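Local coordinates for protein 2-methyl-3-hydroxypyridine-5-carboxylic acid oxygenase (Mesorhizobium loti, PDB 3ALJ) that probably catalyses the FAD-dependent oxygenation of 2-methyl-3-hydroxypyridine-5-carboxylic acid, a reaction that opens the pyridine ring, at residues Phe309-Asp314 with Asp323-Trp328; Pro79-Thr84 with Lys93-Gly98. One frame throughout, in Å; residues are numbered along the deposited sequence. Where two conformers were deposited one is given.

Both contacts are largely buried and both join pieces of chain close in sequence, yet they lie in different parts of the flavoprotein, with centres 34 Å apart and nearest atoms about 20 Å apart. Contact 1 packs helix 300-314 against helix 321-349 beside strands 279-280 and 283-285 of the six-stranded nucleotide-binding sheet. Its chemistry is mainly apolar packing of an indole, two leucines and two alanines, with the D314 carboxylate set against the indole and held by an arginine. Contact 2 sits on the seven-stranded sheet, in the hairpin of strands 82-86 and 89-94 at its margin. There backbone hydrogen bonds and bridging waters do the joining, beside charged K93 (exposed), E83 and E94 (buried).

Contact 1: residues Phe309-Asp314 with Asp323-Trp328; sequences FSLSQD and DALVAW
D314 and A324 mark the nearest backbone approach of the two helical segments, CA to CA 5.4 Å. The axes come no closer than 8.9 Å and run at 131°, nearer antiparallel than parallel. The A324 methyl rests 3.4 Å from the carbonyl O of D314.

W328 supplies the largest surface. With CG anti to the backbone N (chi1 163°), its indole reaches toward 309-314, and L311 lies over one face: CB stands 3.9 Å from the centroid of the five-membered ring, a CH-pi contact. L311 CD1 covers the same ring system toward its rim and also meets L325 CD1 at 3.6 Å. In the ring plane, S310 CB sits at the edge. The indole NE1 donates to the carbonyl O of N307, one turn before L311, which restrains the turn of the ring. The D314 carboxylate, its plane 70° from the indole, brings OD2 to 3.4 Å from W328 CA and spends that oxygen on a salt bridge to R331.

A284 and T279 of the adjoining strands pack on L325 and W328, making this a helix-helix joint beside the Rossmann-type sheet of an FAD-binding domain.

Contact 2: residues Pro79-Thr84 with Lys93-Gly98; sequences PPTYET and KETFNG
Y82 and E94 form an antiparallel hydrogen-bonded pair at the open end of the beta hairpin of strands 82-86 and 89-94, at the margin of the seven-stranded sheet. Y82 N gives to E94 O at 2.9 Å; E94 N returns the bond to Y82 O at 2.8 Å. E83 and K93 follow as the non-hydrogen-bonded pair.

On their face of the sheet, E83 and K93 lie side by side, both chains extended and pointing the same way. The touching is along the shafts: K93 CE lies 3.5 Å from E83 OE2, while the charged atoms stay too far apart for a salt bridge. A water bridges them, giving to E83 OE2 and accepting a weak bond from K93 NZ. E83 OE2 is also bonded to S90 OG and W85 NE1, and K93 NZ forms a salt bridge with E195.

Y82 and E94 point from the other face, and the ring of F96 comes up to the Y82 side chain. The end of Y82 leads away from 93-98, while its CB meets F96 CZ at 3.7 Å. The two side chains cross obliquely, with Y82 CD2 at the edge of the phenyl ring, in its plane. E94 O stands above one face of that phenyl, toward the rim. F358 packs edge-to-face on both aromatics, and W101 does the same to F96.

Beyond the last bridge, the T95 methyl CG2, anti to the carbonyl carbon, reaches P80 O and T81 OG1. That hydroxyl, placed opposite its own backbone N (chi1 -167°), meets the E94 backbone, where a bond to E94 O is weak and not settled. The E94 carboxylate accepts from F358 N through OE2, and a second water is hydrogen-bonded to E94 OE1, at 2.7 Å, to Y82 O and to T84 OG1.

Contact 1: residues Phe309-Asp314 with Asp323-Trp328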
ATOM      1  N   PHE A 309      -0.939   5.364 -12.127  1.00  8.83           N
ATOM      2  CA  PHE A 309      -0.114   6.075 -13.076  1.00  8.20           C
ATOM      3  C   PHE A 309      -0.319   5.566 -14.462  1.00  9.47           C
ATOM      4  O   PHE A 309      -0.345   6.399 -15.413  1.00 11.18           O
ATOM      5  CB  PHE A 309       1.406   5.846 -12.640  1.00  9.55           C
ATOM      6  CG  PHE A 309       2.380   6.722 -13.408  1.00  7.68           C
ATOM      7  CD1 PHE A 309       2.612   8.026 -12.987  1.00 12.04           C
ATOM      8  CD2 PHE A 309       2.954   6.208 -14.584  1.00 10.64           C
ATOM      9  CE1 PHE A 309       3.476   8.839 -13.723  1.00 14.50           C
ATOM     10  CE2 PHE A 309       3.853   7.006 -15.342  1.00 11.70           C
ATOM     11  CZ  PHE A 309       4.072   8.292 -14.940  1.00 13.99           C
ATOM     12  N   SER A 310      -0.499   4.267 -14.609  1.00  9.77           N
ATOM     13  CA  SER A 310      -0.733   3.641 -15.922  1.00  8.66           C
ATOM     14  C   SER A 310      -2.031   4.154 -16.538  1.00 10.16           C
ATOM     15  O   SER A 310      -2.110   4.303 -17.785  1.00 11.09           O
ATOM     16  CB  SER A 310      -0.822   2.130 -15.817  1.00  9.37           C
ATOM     17  OG  SER A 310       0.481   1.650 -15.396  1.00 10.96           O
ATOM     18  N   LEU A 311      -3.046   4.409 -15.741  1.00 10.77           N
ATOM     19  CA  LEU A 311      -4.334   5.017 -16.237  1.00  9.44           C
ATOM     20  C   LEU A 311      -4.006   6.283 -16.950  1.00 10.19           C
ATOM     21  O   LEU A 311      -4.545   6.574 -18.081  1.00 11.01           O
ATOM     22  CB  LEU A 311      -5.312   5.216 -14.997  1.00  9.48           C
ATOM     23  CG  LEU A 311      -6.653   5.845 -15.440  1.00  9.83           C
ATOM     24  CD1 LEU A 311      -7.449   4.971 -16.375  1.00 13.24           C
ATOM     25  CD2 LEU A 311      -7.432   6.057 -14.141  1.00 13.16           C
ATOM     26  N   SER A 312      -3.232   7.140 -16.313  1.00 10.94           N
ATOM     27  CA  SER A 312      -2.831   8.425 -16.922  0.50  9.65           C
ATOM     28  C   SER A 312      -2.139   8.255 -18.254  1.00 11.40           C
ATOM     29  O   SER A 312      -2.378   9.055 -19.179  1.00 12.90           O
ATOM     30  CB  SER A 312      -2.030   9.339 -15.939  0.50  9.57           C
ATOM     31  OG  SER A 312      -0.639   9.008 -15.844  0.50  8.27           O
ATOM     32  N   GLN A 313      -1.301   7.233 -18.344  1.00 11.70           N
ATOM     33  CA  GLN A 313      -0.593   6.949 -19.620  1.00 13.11           C
ATOM     34  C   GLN A 313      -1.580   6.582 -20.707  1.00 12.98           C
ATOM     35  O   GLN A 313      -1.497   7.160 -21.831  1.00 13.63           O
ATOM     36  CB  GLN A 313       0.380   5.810 -19.432  1.00 12.00           C
ATOM     37  CG  GLN A 313       1.590   6.138 -18.523  1.00 10.65           C
ATOM     38  CD  GLN A 313       2.422   4.899 -18.360  1.00  9.90           C
ATOM     39  OE1 GLN A 313       1.944   3.770 -18.168  1.00 11.36           O
ATOM     40  NE2 GLN A 313       3.740   5.119 -18.385  1.00 13.04           N
ATOM     41  N   ASP A 314      -2.564   5.733 -20.434  1.00 12.07           N
ATOM     42  CA  ASP A 314      -3.465   5.317 -21.497  1.00 11.55           C
ATOM     43  C   ASP A 314      -4.400   6.435 -21.895  1.00 12.48           C
ATOM     44  O   ASP A 314      -4.860   6.358 -23.098  1.00 13.68           O
ATOM     45  CB  ASP A 314      -4.226   4.070 -21.038  1.00 12.25           C
ATOM     46  CG  ASP A 314      -3.490   2.830 -21.297  1.00 15.83           C
ATOM     47  OD1 ASP A 314      -3.512   2.434 -22.488  1.00 19.26           O
ATOM     48  OD2 ASP A 314      -2.954   2.114 -20.413  1.00 16.23           O
ATOM     49  N   ASP A 323     -12.624   4.156 -24.338  1.00 15.09           N
ATOM     50  CA  ASP A 323     -11.734   3.225 -24.924  1.00 15.75           C
ATOM     51  C   ASP A 323     -10.371   3.174 -24.207  1.00 14.96           C
ATOM     52  O   ASP A 323      -9.769   2.104 -24.131  1.00 15.35           O
ATOM     53  CB  ASP A 323     -11.485   3.582 -26.414  1.00 16.28           C
ATOM     54  CG  ASP A 323     -12.672   3.295 -27.301  1.00 20.44           C
ATOM     55  OD1 ASP A 323     -13.613   2.594 -26.885  1.00 22.54           O
ATOM     56  OD2 ASP A 323     -12.559   3.756 -28.453  1.00 23.14           O
ATOM     57  N   ALA A 324      -9.873   4.330 -23.781  1.00 13.84           N
ATOM     58  CA  ALA A 324      -8.606   4.342 -22.989  1.00 11.65           C
ATOM     59  C   ALA A 324      -8.707   3.518 -21.737  1.00 13.73           C
ATOM     60  O   ALA A 324      -7.723   2.812 -21.396  1.00 11.72           O
ATOM     61  CB  ALA A 324      -8.160   5.714 -22.651  1.00 12.67           C
ATOM     62  N   LEU A 325      -9.853   3.577 -21.109  1.00 11.50           N
ATOM     63  CA  LEU A 325     -10.032   2.740 -19.888  1.00  9.92           C
ATOM     64  C   LEU A 325     -10.018   1.266 -20.117  1.00 11.83           C
ATOM     65  O   LEU A 325      -9.430   0.489 -19.340  1.00 12.44           O
ATOM     66  CB  LEU A 325     -11.344   3.111 -19.126  1.00 10.09           C
ATOM     67  CG  LEU A 325     -11.144   4.344 -18.179  1.00 12.82           C
ATOM     68  CD1 LEU A 325     -10.297   5.504 -18.549  1.00 13.66           C
ATOM     69  CD2 LEU A 325     -12.544   4.845 -17.584  1.00 12.35           C
ATOM     70  N   VAL A 326     -10.678   0.793 -21.210  1.00 12.58           N
ATOM     71  CA  VAL A 326     -10.636  -0.568 -21.547  1.00 14.06           C
ATOM     72  C   VAL A 326      -9.167  -0.958 -21.924  1.00 12.89           C
ATOM     73  O   VAL A 326      -8.687  -2.031 -21.498  1.00 13.65           O
ATOM     74  CB  VAL A 326     -11.647  -0.782 -22.709  1.00 14.20           C
ATOM     75  CG1 VAL A 326     -11.461  -2.211 -23.389  1.00 16.77           C
ATOM     76  CG2 VAL A 326     -13.057  -0.754 -22.168  1.00 16.71           C
ATOM     77  N   ALA A 327      -8.463  -0.099 -22.674  1.00 13.73           N
ATOM     78  CA  ALA A 327      -7.103  -0.518 -23.057  1.00 12.50           C
ATOM     79  C   ALA A 327      -6.240  -0.616 -21.780  1.00 10.18           C
ATOM     80  O   ALA A 327      -5.361  -1.468 -21.706  1.00 13.86           O
ATOM     81  CB  ALA A 327      -6.521   0.513 -23.998  1.00 13.72           C
ATOM     82  N   TRP A 328      -6.496   0.315 -20.862  1.00 11.84           N
ATOM     83  CA  TRP A 328      -5.675   0.331 -19.605  1.00 12.00           C
ATOM     84  C   TRP A 328      -5.846  -0.938 -18.810  1.00 11.00           C
ATOM     85  O   TRP A 328      -4.842  -1.586 -18.427  1.00 10.52           O
ATOM     86  CB  TRP A 328      -6.179   1.476 -18.776  1.00 10.22           C
ATOM     87  CG  TRP A 328      -5.803   1.463 -17.298  1.00  9.99           C
ATOM     88  CD1 TRP A 328      -4.536   1.693 -16.744  1.00 11.78           C
ATOM     89  CD2 TRP A 328      -6.736   1.281 -16.202  1.00  9.86           C
ATOM     90  NE1 TRP A 328      -4.635   1.602 -15.339  1.00 10.09           N
ATOM     91  CE2 TRP A 328      -5.963   1.338 -15.031  1.00  8.74           C
ATOM     92  CE3 TRP A 328      -8.133   1.020 -16.109  1.00  9.27           C
ATOM     93  CZ2 TRP A 328      -6.543   1.318 -13.766  1.00  9.91           C
ATOM     94  CZ3 TRP A 328      -8.695   0.912 -14.843  1.00 11.31           C
ATOM     95  CH2 TRP A 328      -7.874   0.981 -13.708  1.00 12.51           C
TER

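Contact 2: residues Pro79-Thr84 with Lys93-Gly98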
ATOM      1  N   PRO A  79      17.051  -0.869   4.010  1.00  7.05           N
ATOM      2  CA  PRO A  79      17.923  -1.710   4.841  1.00  8.17           C
ATOM      3  C   PRO A  79      19.066  -2.347   3.996  1.00  8.98           C
ATOM      4  O   PRO A  79      18.930  -2.583   2.808  1.00  9.27           O
ATOM      5  CB  PRO A  79      16.971  -2.856   5.327  1.00 10.06           C
ATOM      6  CG  PRO A  79      15.606  -2.188   5.277  1.00  8.66           C
ATOM      7  CD  PRO A  79      15.631  -1.370   3.968  1.00  8.39           C
ATOM      8  N   PRO A  80      20.183  -2.665   4.733  1.00  9.72           N
ATOM      9  CA  PRO A  80      21.254  -3.393   3.991  1.00 11.52           C
ATOM     10  C   PRO A  80      20.830  -4.729   3.530  1.00 10.19           C
ATOM     11  O   PRO A  80      21.413  -5.219   2.578  1.00 13.68           O
ATOM     12  CB  PRO A  80      22.331  -3.644   5.034  1.00 12.05           C
ATOM     13  CG  PRO A  80      22.044  -2.648   6.122  1.00 15.98           C
ATOM     14  CD  PRO A  80      20.512  -2.271   6.108  1.00 10.51           C
ATOM     15  N   THR A  81      19.892  -5.415   4.182  1.00 10.06           N
ATOM     16  CA  THR A  81      19.410  -6.687   3.772  1.00 11.95           C
ATOM     17  C   THR A  81      17.980  -6.902   4.310  1.00  9.01           C
ATOM     18  O   THR A  81      17.587  -6.262   5.304  1.00 10.16           O
ATOM     19  CB  THR A  81      20.317  -7.860   4.265  1.00 11.04           C
ATOM     20  OG1 THR A  81      19.893  -9.054   3.529  1.00 16.05           O
ATOM     21  CG2 THR A  81      20.371  -8.055   5.679  1.00 16.21           C
ATOM     22  N   TYR A  82      17.247  -7.758   3.578  1.00  8.81           N
ATOM     23  CA  TYR A  82      15.942  -8.276   4.083  1.00  8.66           C
ATOM     24  C   TYR A  82      16.237  -9.673   4.634  1.00  7.61           C
ATOM     25  O   TYR A  82      16.509 -10.620   3.924  1.00  8.38           O
ATOM     26  CB  TYR A  82      14.985  -8.295   2.906  1.00  8.41           C
ATOM     27  CG  TYR A  82      13.571  -8.571   3.263  1.00  7.92           C
ATOM     28  CD1 TYR A  82      13.206  -9.748   4.002  1.00  8.31           C
ATOM     29  CD2 TYR A  82      12.552  -7.677   2.873  1.00  6.88           C
ATOM     30  CE1 TYR A  82      11.819  -9.974   4.293  1.00  9.30           C
ATOM     31  CE2 TYR A  82      11.204  -7.934   3.139  1.00  7.95           C
ATOM     32  CZ  TYR A  82      10.876  -9.045   3.842  1.00  8.50           C
ATOM     33  OH  TYR A  82       9.527  -9.377   4.083  1.00 10.09           O
ATOM     34  N   GLU A  83      16.220  -9.703   6.007  1.00  8.24           N
ATOM     35  CA  GLU A  83      16.593 -10.924   6.749  1.00  7.17           C
ATOM     36  C   GLU A  83      15.299 -11.649   7.259  1.00  8.12           C
ATOM     37  O   GLU A  83      14.349 -10.971   7.612  1.00  8.46           O
ATOM     38  CB  GLU A  83      17.541 -10.560   7.865  1.00  8.80           C
ATOM     39  CG  GLU A  83      17.998 -11.765   8.675  1.00  8.27           C
ATOM     40  CD  GLU A  83      19.092 -11.414   9.694  1.00  9.68           C
ATOM     41  OE1 GLU A  83      19.268 -10.230  10.026  1.00 12.32           O
ATOM     42  OE2 GLU A  83      19.647 -12.380  10.256  1.00 10.80           O
ATOM     43  N   THR A  84      15.312 -12.963   7.275  1.00  6.91           N
ATOM     44  CA  THR A  84      14.247 -13.751   7.872  1.00  7.73           C
ATOM     45  C   THR A  84      14.782 -14.588   8.979  1.00  8.62           C
ATOM     46  O   THR A  84      15.869 -15.268   8.787  1.00  8.84           O
ATOM     47  CB  THR A  84      13.641 -14.628   6.775  1.00  8.65           C
ATOM     48  OG1 THR A  84      13.133 -13.766   5.758  1.00  8.95           O
ATOM     49  CG2 THR A  84      12.396 -15.414   7.277  1.00  9.22           C
ATOM     50  N   LYS A  93      19.090 -14.107   4.020  1.00 10.53           N
ATOM     51  CA  LYS A  93      19.354 -12.699   3.841  1.00  8.84           C
ATOM     52  C   LYS A  93      19.310 -12.391   2.385  1.00 11.21           C
ATOM     53  O   LYS A  93      19.994 -13.077   1.567  1.00 13.45           O
ATOM     54  CB  LYS A  93      20.807 -12.368   4.385  1.00 10.81           C
ATOM     55  CG  LYS A  93      20.776 -12.281   5.970  1.00 10.67           C
ATOM     56  CD  LYS A  93      22.207 -11.931   6.441  1.00 15.43           C
ATOM     57  CE  LYS A  93      22.166 -11.740   7.931  1.00 17.80           C
ATOM     58  NZ  LYS A  93      23.589 -11.479   8.433  1.00 22.50           N
ATOM     59  N   GLU A  94      18.378 -11.488   2.054  1.00  8.24           N
ATOM     60  CA  GLU A  94      18.100 -11.300   0.590  1.00  8.77           C
ATOM     61  C   GLU A  94      18.260  -9.836   0.259  1.00  8.96           C
ATOM     62  O   GLU A  94      17.808  -8.921   0.990  1.00  8.78           O
ATOM     63  CB  GLU A  94      16.610 -11.717   0.301  1.00  9.64           C
ATOM     64  CG  GLU A  94      16.396 -13.205   0.482  1.00 10.53           C
ATOM     65  CD  GLU A  94      14.914 -13.563   0.437  1.00 10.90           C
ATOM     66  OE1 GLU A  94      14.256 -13.552   1.471  1.00 10.66           O
ATOM     67  OE2 GLU A  94      14.449 -13.908  -0.662  1.00 11.00           O
ATOM     68  N   THR A  95      18.881  -9.562  -0.909  1.00  9.05           N
ATOM     69  CA  THR A  95      19.076  -8.170  -1.384  1.00  8.67           C
ATOM     70  C   THR A  95      18.605  -8.019  -2.819  1.00  7.66           C
ATOM     71  O   THR A  95      18.744  -6.919  -3.381  1.00  8.84           O
ATOM     72  CB  THR A  95      20.527  -7.687  -1.215  1.00  9.23           C
ATOM     73  OG1 THR A  95      21.348  -8.526  -2.010  1.00 10.78           O
ATOM     74  CG2 THR A  95      20.948  -7.661   0.234  1.00 12.06           C
ATOM     75  N   PHE A  96      18.082  -9.053  -3.481  1.00  8.45           N
ATOM     76  CA  PHE A  96      17.334  -8.873  -4.756  1.00  7.91           C
ATOM     77  C   PHE A  96      18.144  -8.354  -5.914  1.00  7.89           C
ATOM     78  O   PHE A  96      17.642  -7.654  -6.764  1.00  8.42           O
ATOM     79  CB  PHE A  96      16.120  -7.890  -4.527  1.00  8.15           C
ATOM     80  CG  PHE A  96      15.450  -8.019  -3.117  1.00  7.81           C
ATOM     81  CD1 PHE A  96      14.937  -9.252  -2.721  1.00  8.81           C
ATOM     82  CD2 PHE A  96      15.305  -6.939  -2.280  1.00  9.20           C
ATOM     83  CE1 PHE A  96      14.312  -9.407  -1.479  1.00  8.06           C
ATOM     84  CE2 PHE A  96      14.657  -7.059  -1.041  1.00  9.42           C
ATOM     85  CZ  PHE A  96      14.166  -8.285  -0.662  1.00  6.95           C
ATOM     86  N   ASN A  97      19.437  -8.668  -5.884  1.00  8.55           N
ATOM     87  CA  ASN A  97      20.351  -8.243  -6.966  1.00  9.26           C
ATOM     88  C   ASN A  97      20.182  -6.764  -7.299  1.00  9.20           C
ATOM     89  O   ASN A  97      20.098  -6.356  -8.452  1.00  9.25           O
ATOM     90  CB  ASN A  97      20.242  -9.101  -8.181  1.00 10.59           C
ATOM     91  CG  ASN A  97      21.540  -8.882  -9.104  1.00 13.30           C
ATOM     92  OD1 ASN A  97      22.694  -8.535  -8.606  1.00 12.67           O
ATOM     93  ND2 ASN A  97      21.332  -8.997 -10.422  1.00 15.36           N
ATOM     94  N   GLY A  98      20.119  -5.977  -6.231  1.00  7.92           N
ATOM     95  CA  GLY A  98      20.116  -4.539  -6.426  1.00  8.05           C
ATOM     96  C   GLY A  98      18.741  -3.884  -6.686  1.00  7.99           C
ATOM     97  O   GLY A  98      18.709  -2.649  -6.811  1.00  9.48           O
TER
HETATM   98  O   HOH W   1      15.163 -13.015   3.904  1.00  8.50           O
HETATM   99  O   HOH W   2      22.115 -12.399  11.193  1.00 19.75           O